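Local coordinates for nonsense-mediated mRNA decay protein 2 (Saccharomyces cerevisiae, PDB 4LUN) that takes part in the nonsense-mediated decay of mRNAs containing premature stop codons, and is represented here by its N-terminal MIF4G domain, at residues 40-45 with 71-76; 48-53 with 88-93; 81-87 with 139-145; 94-98 with 149-155. All coordinates share one frame; numbering follows the deposited sequence.

Interaction 1. Residues 40-45 with 71-76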
# COMPACT_ATOMS: atom_id res chain seq x y z
N PHE A 40 -22.60 13.54 -12.32
CA PHE A 40 -21.21 13.43 -11.90
C PHE A 40 -20.99 12.21 -10.99
O PHE A 40 -20.02 11.46 -11.18
CB PHE A 40 -20.75 14.71 -11.20
CG PHE A 40 -19.29 14.70 -10.80
CD1 PHE A 40 -18.30 14.86 -11.75
CD2 PHE A 40 -18.93 14.52 -9.48
CE1 PHE A 40 -16.96 14.85 -11.38
CE2 PHE A 40 -17.59 14.51 -9.11
CZ PHE A 40 -16.61 14.67 -10.07
N ILE A 41 -21.88 12.02 -10.02
CA ILE A 41 -21.79 10.87 -9.11
C ILE A 41 -21.86 9.55 -9.88
O ILE A 41 -21.11 8.61 -9.58
CB ILE A 41 -22.92 10.89 -8.06
CG1 ILE A 41 -22.81 12.12 -7.17
CG2 ILE A 41 -22.86 9.63 -7.19
CD1 ILE A 41 -21.52 12.22 -6.43
N LYS A 42 -22.76 9.48 -10.85
CA LYS A 42 -22.90 8.29 -11.68
C LYS A 42 -21.63 7.99 -12.46
O LYS A 42 -21.25 6.84 -12.63
CB LYS A 42 -24.08 8.42 -12.64
CG LYS A 42 -25.40 7.99 -12.05
CD LYS A 42 -26.49 7.96 -13.12
CE LYS A 42 -27.30 9.24 -13.12
NZ LYS A 42 -28.23 9.30 -14.28
N LYS A 43 -20.97 9.04 -12.93
CA LYS A 43 -19.71 8.88 -13.65
C LYS A 43 -18.61 8.36 -12.71
O LYS A 43 -17.84 7.47 -13.09
CB LYS A 43 -19.30 10.19 -14.32
CG LYS A 43 -18.60 10.00 -15.66
CD LYS A 43 -18.32 11.33 -16.33
CE LYS A 43 -19.57 11.92 -16.95
NZ LYS A 43 -19.50 13.41 -17.01
N LEU A 44 -18.56 8.89 -11.49
CA LEU A 44 -17.60 8.43 -10.49
C LEU A 44 -17.79 6.95 -10.19
O LEU A 44 -16.82 6.19 -10.09
CB LEU A 44 -17.75 9.23 -9.18
CG LEU A 44 -17.20 10.65 -9.09
CD1 LEU A 44 -17.49 11.23 -7.70
CD2 LEU A 44 -15.71 10.69 -9.39
N LYS A 45 -19.05 6.56 -10.04
CA LYS A 45 -19.44 5.21 -9.64
C LYS A 45 -19.12 4.15 -10.68
O LYS A 45 -19.17 2.95 -10.37
CB LYS A 45 -20.93 5.16 -9.32
CG LYS A 45 -21.24 5.30 -7.85
CD LYS A 45 -22.74 5.33 -7.61
CE LYS A 45 -23.04 5.35 -6.13
NZ LYS A 45 -24.33 6.04 -5.82
N GLU A 71 -21.46 13.40 -0.44
CA GLU A 71 -21.72 12.23 -1.26
C GLU A 71 -20.55 11.90 -2.18
O GLU A 71 -20.26 10.72 -2.43
CB GLU A 71 -23.00 12.43 -2.09
CG GLU A 71 -23.23 11.36 -3.12
CD GLU A 71 -24.66 11.33 -3.61
OE1 GLU A 71 -25.40 12.29 -3.31
OE2 GLU A 71 -25.03 10.35 -4.29
N ILE A 72 -19.87 12.93 -2.68
CA ILE A 72 -18.71 12.72 -3.54
C ILE A 72 -17.58 12.05 -2.75
O ILE A 72 -16.92 11.13 -3.24
CB ILE A 72 -18.19 14.05 -4.13
CG1 ILE A 72 -19.15 14.58 -5.18
CG2 ILE A 72 -16.81 13.86 -4.76
CD1 ILE A 72 -18.77 15.95 -5.71
N ILE A 73 -17.38 12.52 -1.52
CA ILE A 73 -16.36 11.97 -0.64
C ILE A 73 -16.58 10.48 -0.37
O ILE A 73 -15.66 9.67 -0.53
CB ILE A 73 -16.31 12.73 0.70
CG1 ILE A 73 -15.79 14.15 0.47
CG2 ILE A 73 -15.45 12.00 1.72
CD1 ILE A 73 -16.08 15.09 1.60
N VAL A 74 -17.80 10.11 0.03
CA VAL A 74 -18.14 8.70 0.23
C VAL A 74 -18.00 7.88 -1.04
O VAL A 74 -17.42 6.79 -1.03
CB VAL A 74 -19.57 8.54 0.78
CG1 VAL A 74 -19.96 7.06 0.85
CG2 VAL A 74 -19.69 9.19 2.14
N THR A 75 -18.52 8.40 -2.15
CA THR A 75 -18.44 7.71 -3.43
C THR A 75 -17.00 7.47 -3.87
O THR A 75 -16.63 6.35 -4.25
CB THR A 75 -19.18 8.49 -4.53
OG1 THR A 75 -20.56 8.61 -4.18
CG2 THR A 75 -19.05 7.77 -5.87
N VAL A 76 -16.18 8.52 -3.81
CA VAL A 76 -14.78 8.42 -4.19
C VAL A 76 -14.00 7.49 -3.25
O VAL A 76 -13.12 6.75 -3.69
CB VAL A 76 -14.13 9.82 -4.25
CG1 VAL A 76 -12.66 9.77 -3.93
CG2 VAL A 76 -14.37 10.46 -5.62
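Ile41 reaches across from helix 34-44 into the angle between Glu71 and Ile72 on helix 69-81, and its branches can be followed outward from CB, which points at the facing helix. CG2, anti to the backbone N, lies 3.7 Å from Glu71 OE2 and 3.9 Å from Thr75 OG1. CG1 passes the Glu71 carboxylate. The terminal CD1 comes 3.6 Å from Ile72 CG1 and also brushes Glu71 CG. With a chi2 of -59° the ethyl branch is folded, which lets the tip settle between those two residues. Replacing Ile41 by an alanine would probably open a gap against Ile72 CG1 and leave the aliphatic part of Glu71 without its partner.

One turn on, Leu44 continues the seam: its CB meets Thr75 CG2 at 3.8 Å, and its CD1 meets Val76 CG2 at 3.8 Å. Phe40 closes the other end, where Ile72 CD1 approaches its CE2 at 3.9 Å. With chi1 at -60°, the Thr75 hydroxyl donates to Glu71 O within its own helix and CG2 is turned to Leu44. Leu56 of helix 52-60 adds cover beside Phe40 and Leu44. The axes of the two short segments run 12° from parallel and approach to 10.1 Å, a mainly apolar, near-parallel pairing consistent with the stacked helices of a HEAT-repeat MIF4G domain.

Interaction 2. Residues 48-53 with 88-93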
# COMPACT_ATOMS: atom_id res chain seq x y z
N PHE A 48 -12.65 4.19 -11.31
CA PHE A 48 -11.50 4.90 -11.83
C PHE A 48 -10.73 3.98 -12.77
O PHE A 48 -9.93 3.15 -12.33
CB PHE A 48 -10.61 5.42 -10.69
CG PHE A 48 -11.32 6.38 -9.75
CD1 PHE A 48 -12.49 7.03 -10.14
CD2 PHE A 48 -10.83 6.62 -8.48
CE1 PHE A 48 -13.15 7.90 -9.28
CE2 PHE A 48 -11.48 7.49 -7.61
CZ PHE A 48 -12.64 8.13 -8.01
N VAL A 49 -11.02 4.10 -14.06
CA VAL A 49 -10.33 3.32 -15.08
C VAL A 49 -9.78 4.27 -16.14
O VAL A 49 -10.11 5.45 -16.16
CB VAL A 49 -11.27 2.30 -15.77
CG1 VAL A 49 -11.86 1.33 -14.75
CG2 VAL A 49 -12.36 3.01 -16.54
N LYS A 50 -8.93 3.73 -17.01
CA LYS A 50 -8.23 4.53 -18.01
C LYS A 50 -9.20 5.29 -18.91
O LYS A 50 -10.19 4.73 -19.37
CB LYS A 50 -7.32 3.64 -18.85
CG LYS A 50 -6.08 4.33 -19.37
CD LYS A 50 -6.11 4.50 -20.87
CE LYS A 50 -4.77 5.01 -21.38
NZ LYS A 50 -3.66 4.05 -21.08
N GLY A 51 -8.91 6.57 -19.13
CA GLY A 51 -9.71 7.40 -20.02
C GLY A 51 -10.86 8.13 -19.34
O GLY A 51 -11.29 9.19 -19.81
N SER A 52 -11.35 7.58 -18.23
CA SER A 52 -12.48 8.18 -17.51
C SER A 52 -12.13 9.53 -16.89
O SER A 52 -13.01 10.30 -16.51
CB SER A 52 -13.00 7.22 -16.44
OG SER A 52 -12.09 7.10 -15.36
N GLU A 53 -10.83 9.81 -16.78
CA GLU A 53 -10.33 11.02 -16.15
C GLU A 53 -10.75 12.31 -16.85
O GLU A 53 -11.21 13.26 -16.21
CB GLU A 53 -8.80 10.96 -16.05
CG GLU A 53 -8.20 9.77 -16.80
CD GLU A 53 -6.87 10.10 -17.45
OE1 GLU A 53 -6.70 11.25 -17.91
OE2 GLU A 53 -6.00 9.20 -17.49
N ASP A 88 -2.63 1.71 -15.57
CA ASP A 88 -3.37 2.77 -16.25
C ASP A 88 -4.58 3.26 -15.45
O ASP A 88 -4.93 4.44 -15.51
CB ASP A 88 -3.80 2.32 -17.64
CG ASP A 88 -2.67 2.38 -18.65
OD1 ASP A 88 -2.48 1.40 -19.40
OD2 ASP A 88 -1.96 3.41 -18.69
N ASP A 89 -5.20 2.35 -14.71
CA ASP A 89 -6.33 2.71 -13.86
C ASP A 89 -5.88 3.54 -12.66
O ASP A 89 -6.54 4.49 -12.26
CB ASP A 89 -7.08 1.46 -13.41
CG ASP A 89 -7.83 0.78 -14.54
OD1 ASP A 89 -7.62 1.18 -15.71
OD2 ASP A 89 -8.62 -0.14 -14.27
N VAL A 90 -4.73 3.17 -12.09
CA VAL A 90 -4.13 3.96 -11.01
C VAL A 90 -3.83 5.40 -11.44
O VAL A 90 -4.13 6.35 -10.72
CB VAL A 90 -2.85 3.26 -10.46
CG1 VAL A 90 -2.14 4.13 -9.46
CG2 VAL A 90 -3.21 1.92 -9.82
N ILE A 91 -3.27 5.57 -12.64
CA ILE A 91 -2.99 6.92 -13.15
C ILE A 91 -4.26 7.75 -13.28
O ILE A 91 -4.28 8.93 -12.92
CB ILE A 91 -2.25 6.87 -14.50
CG1 ILE A 91 -0.76 6.65 -14.26
CG2 ILE A 91 -2.43 8.16 -15.28
CD1 ILE A 91 -0.16 5.63 -15.18
N ALA A 92 -5.31 7.14 -13.81
CA ALA A 92 -6.60 7.80 -13.93
C ALA A 92 -7.10 8.25 -12.57
O ALA A 92 -7.57 9.37 -12.41
CB ALA A 92 -7.61 6.87 -14.59
N ALA A 93 -6.99 7.37 -11.57
CA ALA A 93 -7.43 7.70 -10.22
C ALA A 93 -6.63 8.89 -9.68
O ALA A 93 -7.19 9.78 -9.02
CB ALA A 93 -7.28 6.51 -9.30
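Lys50 and Asp88 make the ionic part of this contact: NZ lies 3.0 Å from Asp88 OD2 in a salt bridge. The lysine runs alongside the aspartate, its CG 3.5 Å from Asp88 CB, and bends at chi2 and chi4 bring NZ to the carboxylate.

There is one hydrogen bond across the segments. The backbone N of Lys50 donates to Asp89 OD1 at 3.1 Å with an N-H...O angle of 140°, meeting the oxygen from above the carboxylate plane, 54° out of it. The same carboxylate lies beside Val49, whose CG1 is 3.6 Å from OD2.

Two alanines make the close packing. Ala93 CB meets Phe48 CD2 at 3.6 Å, while Ala92 CB sits against Glu53 CG and the carbonyl oxygen of Val49. Phe48 is enclosed further by Val76, Cys79 and Leu80 of helix 69-81 and by Ile96.

Within 48-53, Val49 O accepts from both Ser52 N and Ser52 OG, the hydroxyl lying in the carbonyl plane at 2.7 Å. Gly51, at phi 90°, supplies the positive-phi corner. This is a type II beta turn leading into helix 52-60, held against the first turns of helix 87-104.

Interaction 3. Residues 81-87 with 139-145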
# COMPACT_ATOMS: atom_id res chain seq x y z
N LEU A 81 -10.77 2.74 -2.96
CA LEU A 81 -10.42 1.50 -2.27
C LEU A 81 -10.55 0.31 -3.20
O LEU A 81 -9.98 -0.75 -2.94
CB LEU A 81 -11.29 1.31 -1.03
CG LEU A 81 -11.07 2.26 0.16
CD1 LEU A 81 -12.15 2.05 1.21
CD2 LEU A 81 -9.71 2.03 0.76
N ASN A 82 -11.31 0.47 -4.29
CA ASN A 82 -11.57 -0.63 -5.20
C ASN A 82 -10.88 -0.50 -6.56
O ASN A 82 -11.20 -1.24 -7.49
CB ASN A 82 -13.08 -0.81 -5.40
CG ASN A 82 -13.77 -1.30 -4.14
OD1 ASN A 82 -13.35 -2.28 -3.53
ND2 ASN A 82 -14.85 -0.63 -3.76
N VAL A 83 -9.94 0.43 -6.67
CA VAL A 83 -9.16 0.56 -7.90
C VAL A 83 -8.44 -0.75 -8.20
O VAL A 83 -7.83 -1.34 -7.31
CB VAL A 83 -8.14 1.72 -7.82
CG1 VAL A 83 -7.30 1.80 -9.09
CG2 VAL A 83 -8.86 3.05 -7.60
N LEU A 84 -8.53 -1.21 -9.44
CA LEU A 84 -7.91 -2.47 -9.84
C LEU A 84 -6.39 -2.36 -9.76
O LEU A 84 -5.84 -1.27 -9.61
CB LEU A 84 -8.32 -2.82 -11.27
CG LEU A 84 -9.82 -2.78 -11.56
CD1 LEU A 84 -10.08 -2.86 -13.06
CD2 LEU A 84 -10.54 -3.90 -10.83
N ASN A 85 -5.70 -3.50 -9.84
CA ASN A 85 -4.25 -3.46 -9.99
C ASN A 85 -3.88 -3.38 -11.47
O ASN A 85 -3.43 -4.36 -12.07
CB ASN A 85 -3.56 -4.66 -9.33
CG ASN A 85 -2.05 -4.60 -9.45
OD1 ASN A 85 -1.47 -3.52 -9.62
ND2 ASN A 85 -1.40 -5.76 -9.38
N LYS A 86 -4.12 -2.21 -12.04
CA LYS A 86 -3.76 -1.94 -13.42
C LYS A 86 -3.11 -0.57 -13.40
O LYS A 86 -3.68 0.39 -12.87
CB LYS A 86 -5.00 -1.95 -14.31
CG LYS A 86 -5.72 -3.29 -14.37
CD LYS A 86 -6.85 -3.30 -15.39
CE LYS A 86 -6.34 -3.16 -16.83
NZ LYS A 86 -5.89 -4.45 -17.42
N ASN A 87 -1.91 -0.47 -13.95
CA ASN A 87 -1.16 0.78 -13.87
C ASN A 87 -1.90 1.96 -14.48
O ASN A 87 -1.83 3.08 -13.97
CB ASN A 87 0.23 0.62 -14.47
CG ASN A 87 1.13 -0.26 -13.62
OD1 ASN A 87 1.00 -0.29 -12.40
ND2 ASN A 87 2.03 -0.98 -14.27
N ARG A 139 -5.44 -7.07 -1.56
CA ARG A 139 -6.20 -5.83 -1.45
C ARG A 139 -5.37 -4.73 -0.78
O ARG A 139 -5.33 -3.60 -1.26
CB ARG A 139 -7.50 -6.07 -0.69
CG ARG A 139 -8.31 -4.81 -0.53
CD ARG A 139 -9.78 -5.09 -0.28
NE ARG A 139 -10.57 -3.87 -0.46
CZ ARG A 139 -11.38 -3.65 -1.48
NH1 ARG A 139 -11.54 -4.57 -2.43
NH2 ARG A 139 -12.05 -2.51 -1.55
N VAL A 140 -4.71 -5.09 0.31
CA VAL A 140 -3.86 -4.14 1.05
C VAL A 140 -2.77 -3.57 0.17
O VAL A 140 -2.49 -2.36 0.23
CB VAL A 140 -3.24 -4.82 2.29
CG1 VAL A 140 -2.08 -3.96 2.85
CG2 VAL A 140 -4.30 -5.02 3.34
N LYS A 141 -2.16 -4.42 -0.65
CA LYS A 141 -1.07 -3.99 -1.52
C LYS A 141 -1.58 -3.01 -2.55
O LYS A 141 -0.91 -2.03 -2.86
CB LYS A 141 -0.41 -5.20 -2.22
CG LYS A 141 0.35 -6.09 -1.25
CD LYS A 141 1.21 -7.14 -1.96
CE LYS A 141 0.43 -7.92 -2.98
NZ LYS A 141 1.20 -9.14 -3.42
N GLY A 142 -2.77 -3.26 -3.08
CA GLY A 142 -3.38 -2.32 -4.02
C GLY A 142 -3.69 -0.99 -3.37
O GLY A 142 -3.46 0.08 -3.95
N ASN A 143 -4.25 -1.05 -2.17
CA ASN A 143 -4.54 0.16 -1.41
C ASN A 143 -3.27 0.93 -1.08
O ASN A 143 -3.24 2.16 -1.15
CB ASN A 143 -5.31 -0.17 -0.13
CG ASN A 143 -6.71 -0.70 -0.42
OD1 ASN A 143 -7.28 -0.43 -1.49
ND2 ASN A 143 -7.29 -1.42 0.54
N LEU A 144 -2.22 0.21 -0.71
CA LEU A 144 -0.94 0.85 -0.42
C LEU A 144 -0.38 1.51 -1.66
O LEU A 144 0.19 2.60 -1.61
CB LEU A 144 0.06 -0.17 0.15
CG LEU A 144 1.50 0.28 0.41
CD1 LEU A 144 1.54 1.33 1.52
CD2 LEU A 144 2.35 -0.92 0.76
N ARG A 145 -0.54 0.85 -2.81
CA ARG A 145 0.02 1.40 -4.04
C ARG A 145 -0.66 2.71 -4.39
O ARG A 145 -0.00 3.72 -4.69
CB ARG A 145 -0.13 0.39 -5.18
CG ARG A 145 0.63 0.76 -6.44
CD ARG A 145 -0.23 1.49 -7.42
NE ARG A 145 0.54 1.93 -8.58
CZ ARG A 145 0.67 1.22 -9.70
NH1 ARG A 145 0.06 0.04 -9.80
NH2 ARG A 145 1.38 1.69 -10.71
O HOH W 1 -4.11 -0.73 -7.15
O HOH W 2 -1.76 -1.35 -7.88
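Leu81 faces Asn143 and Asn85 faces Gly142, each pair with CA atoms 6.1 Å apart, and the loop 81-87 runs beside helix 130-152 with no backbone hydrogen bond between the segments; side chains and water join them. An inverse gamma turn centred on Asn85 bends the loop before helix 87-104 begins.

Arg145 makes the clearer of two arginine contacts. Its guanidinium grips Asn87 OD1 end-on with two nitrogens, NH1 at 2.8 Å and NH2 at 2.6 Å from that one oxygen, which lies in the guanidinium plane. NH1 arrives nearly along the C=O axis, at 164°, whereas NH2 comes from above the amide plane; the two flat groups are turned 77° apart. A water joins the same arginine to Asn85, donating to its OD1 at 2.8 Å and accepting from Arg145 NH1 at 3.0 Å. Arg145 NE forms a salt bridge with Glu149, a second partner that helps hold the group's orientation. With a leucine in place of Arg145, Asn87 OD1 would probably lose both its donors here and Glu149 would be left without this charged mate.

At the far end Arg139, extended from CG to NE, reaches Asn82 OD1 at its edge; the modelled 2.4 Å from NH2 is so short that the exact geometry is doubtful. Leu81 O lies over one face of this guanidinium. Between the two arginines another water donates to Leu84 O at 3.1 Å and, weakly, to Gly142 O. The chemistry is thus that of a solvated surface seam, in which neutral amide oxygens receive arginine N-H groups and waters bridge further polar atoms.

Interaction 4. Residues 94-98 with 149-155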
# COMPACT_ATOMS: atom_id res chain seq x y z
N VAL A 94 -5.33 8.91 -9.95
CA VAL A 94 -4.48 10.01 -9.49
C VAL A 94 -4.91 11.36 -10.10
O VAL A 94 -4.99 12.36 -9.40
CB VAL A 94 -2.99 9.75 -9.79
CG1 VAL A 94 -2.17 11.01 -9.54
CG2 VAL A 94 -2.47 8.58 -8.97
N GLU A 95 -5.19 11.37 -11.40
CA GLU A 95 -5.60 12.61 -12.07
C GLU A 95 -6.95 13.10 -11.56
O GLU A 95 -7.15 14.30 -11.36
CB GLU A 95 -5.65 12.41 -13.58
CG GLU A 95 -4.30 12.20 -14.24
CD GLU A 95 -3.55 13.49 -14.49
OE1 GLU A 95 -4.10 14.59 -14.23
OE2 GLU A 95 -2.40 13.41 -14.98
N ILE A 96 -7.88 12.17 -11.38
CA ILE A 96 -9.21 12.49 -10.87
C ILE A 96 -9.18 13.01 -9.44
O ILE A 96 -9.81 14.02 -9.12
CB ILE A 96 -10.13 11.25 -10.95
CG1 ILE A 96 -10.33 10.86 -12.42
CG2 ILE A 96 -11.45 11.51 -10.26
CD1 ILE A 96 -10.84 9.44 -12.61
N ILE A 97 -8.44 12.34 -8.56
CA ILE A 97 -8.34 12.79 -7.18
C ILE A 97 -7.63 14.14 -7.11
O ILE A 97 -8.01 14.99 -6.32
CB ILE A 97 -7.62 11.77 -6.27
CG1 ILE A 97 -8.41 10.46 -6.23
CG2 ILE A 97 -7.45 12.31 -4.85
CD1 ILE A 97 -9.83 10.63 -5.75
N SER A 98 -6.61 14.34 -7.94
CA SER A 98 -5.90 15.62 -7.99
C SER A 98 -6.83 16.76 -8.39
O SER A 98 -6.77 17.84 -7.81
CB SER A 98 -4.70 15.56 -8.94
OG SER A 98 -3.70 14.70 -8.44
N GLU A 149 0.90 6.58 -4.56
CA GLU A 149 0.88 7.39 -5.77
C GLU A 149 0.28 8.76 -5.46
O GLU A 149 0.73 9.79 -5.99
CB GLU A 149 0.09 6.72 -6.90
CG GLU A 149 0.60 5.35 -7.36
CD GLU A 149 1.89 5.40 -8.16
OE1 GLU A 149 2.49 6.49 -8.30
OE2 GLU A 149 2.30 4.33 -8.65
N LEU A 150 -0.72 8.78 -4.58
CA LEU A 150 -1.35 10.05 -4.18
C LEU A 150 -0.50 10.83 -3.19
O LEU A 150 -0.63 12.06 -3.06
CB LEU A 150 -2.75 9.82 -3.60
CG LEU A 150 -3.77 9.38 -4.64
CD1 LEU A 150 -5.03 8.85 -3.95
CD2 LEU A 150 -4.12 10.57 -5.55
N TYR A 151 0.35 10.12 -2.46
CA TYR A 151 1.32 10.76 -1.60
C TYR A 151 2.34 11.48 -2.48
O TYR A 151 2.69 12.63 -2.22
CB TYR A 151 2.02 9.72 -0.70
CG TYR A 151 3.25 10.30 -0.03
CD1 TYR A 151 3.14 10.98 1.17
CD2 TYR A 151 4.50 10.19 -0.62
CE1 TYR A 151 4.26 11.54 1.77
CE2 TYR A 151 5.62 10.75 -0.03
CZ TYR A 151 5.50 11.41 1.16
OH TYR A 151 6.62 11.95 1.75
N LEU A 152 2.80 10.80 -3.53
CA LEU A 152 3.88 11.36 -4.34
C LEU A 152 3.44 12.59 -5.14
O LEU A 152 4.28 13.40 -5.55
CB LEU A 152 4.46 10.30 -5.27
CG LEU A 152 5.28 9.21 -4.57
CD1 LEU A 152 5.54 8.06 -5.54
CD2 LEU A 152 6.59 9.77 -4.02
N VAL A 153 2.15 12.74 -5.36
CA VAL A 153 1.65 13.96 -6.01
C VAL A 153 1.13 14.99 -5.01
O VAL A 153 0.52 15.98 -5.40
CB VAL A 153 0.61 13.68 -7.14
CG1 VAL A 153 1.26 12.85 -8.24
CG2 VAL A 153 -0.64 13.00 -6.58
N GLY A 154 1.38 14.78 -3.73
CA GLY A 154 1.08 15.81 -2.74
C GLY A 154 -0.37 15.92 -2.32
O GLY A 154 -0.78 16.92 -1.73
N VAL A 155 -1.16 14.89 -2.60
CA VAL A 155 -2.55 14.89 -2.14
C VAL A 155 -2.64 14.38 -0.71
O VAL A 155 -3.19 15.05 0.18
CB VAL A 155 -3.43 14.04 -3.07
CG1 VAL A 155 -4.85 13.92 -2.51
CG2 VAL A 155 -3.46 14.66 -4.46
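Val153 and Val155, just past the end of helix 130-152, turn back to pack on Val94, Ile97 and Ser98, so nearly half of what 149-155 contributes comes from beyond the helix end. The terminus is a Schellman motif: Val155 N bonds to Leu150 O at 2.9 Å and Gly154 N to Tyr151 O, with Gly154 at phi 79° as the C-prime residue. That reversal carries the two valines, on either side of the glycine in sequence, round to face helix 87-104 in the helical stack of the MIF4G domain.

The surface between them is apolar and free of cross-segment hydrogen bonds. Val94 is forked over it: CG1, anti to the backbone N at 170°, touches Val153 CG2 at 3.9 Å, while CG2 turns to Glu149 CB at 3.8 Å. Leu150 sends CD2 across Ile97 at about a right angle, 3.8 Å from its CB. The Ile97 methyl CG2 then meets Val155 CG1 at 3.9 Å, wedged between leucine and valine, while Leu80 of helix 69-81 touches both Ile97 and Leu150.

Helix 3-17 lies against the contact and supplies partners for polar atoms of buried residues: Asn13 ND2 bonds to Val153 O and Ser98 OG, and Trp17 NE1 to Val155 O. The Ser98 hydroxyl, within touching distance of a methyl from each of Val153 and Val155, donates at 2.8 Å to Val94 O, which it and Ser98 N reach from opposite faces of the carbonyl plane.

Overall arrangement
All four contacts lie within the MIF4G domain. Interactions 1, 2 and 4 each join helices that skip one in sequence, while interaction 3 joins the 81-87 loop to helix 130-152. Interactions 1 and 2 alternate along the chain, as do 2 and 3, and 3 and 4; interaction 1 closes before 3 and 4 open. Helix 87-104 serves 2 and 4, centres about 12 Å apart; helix 130-152 serves 3 and 4, centres about 14 Å apart. The centres of 1 and 4 are about 17 Å apart, yet Val76 CG1 meets Ile97 CD1 at 3.5 Å. Interaction 3, centred about 7 Å from the chain's centre, is at the surface; 1 and 4 are buried. Together they tie helices 34-44 to 130-152 into the HEAT-repeat stack.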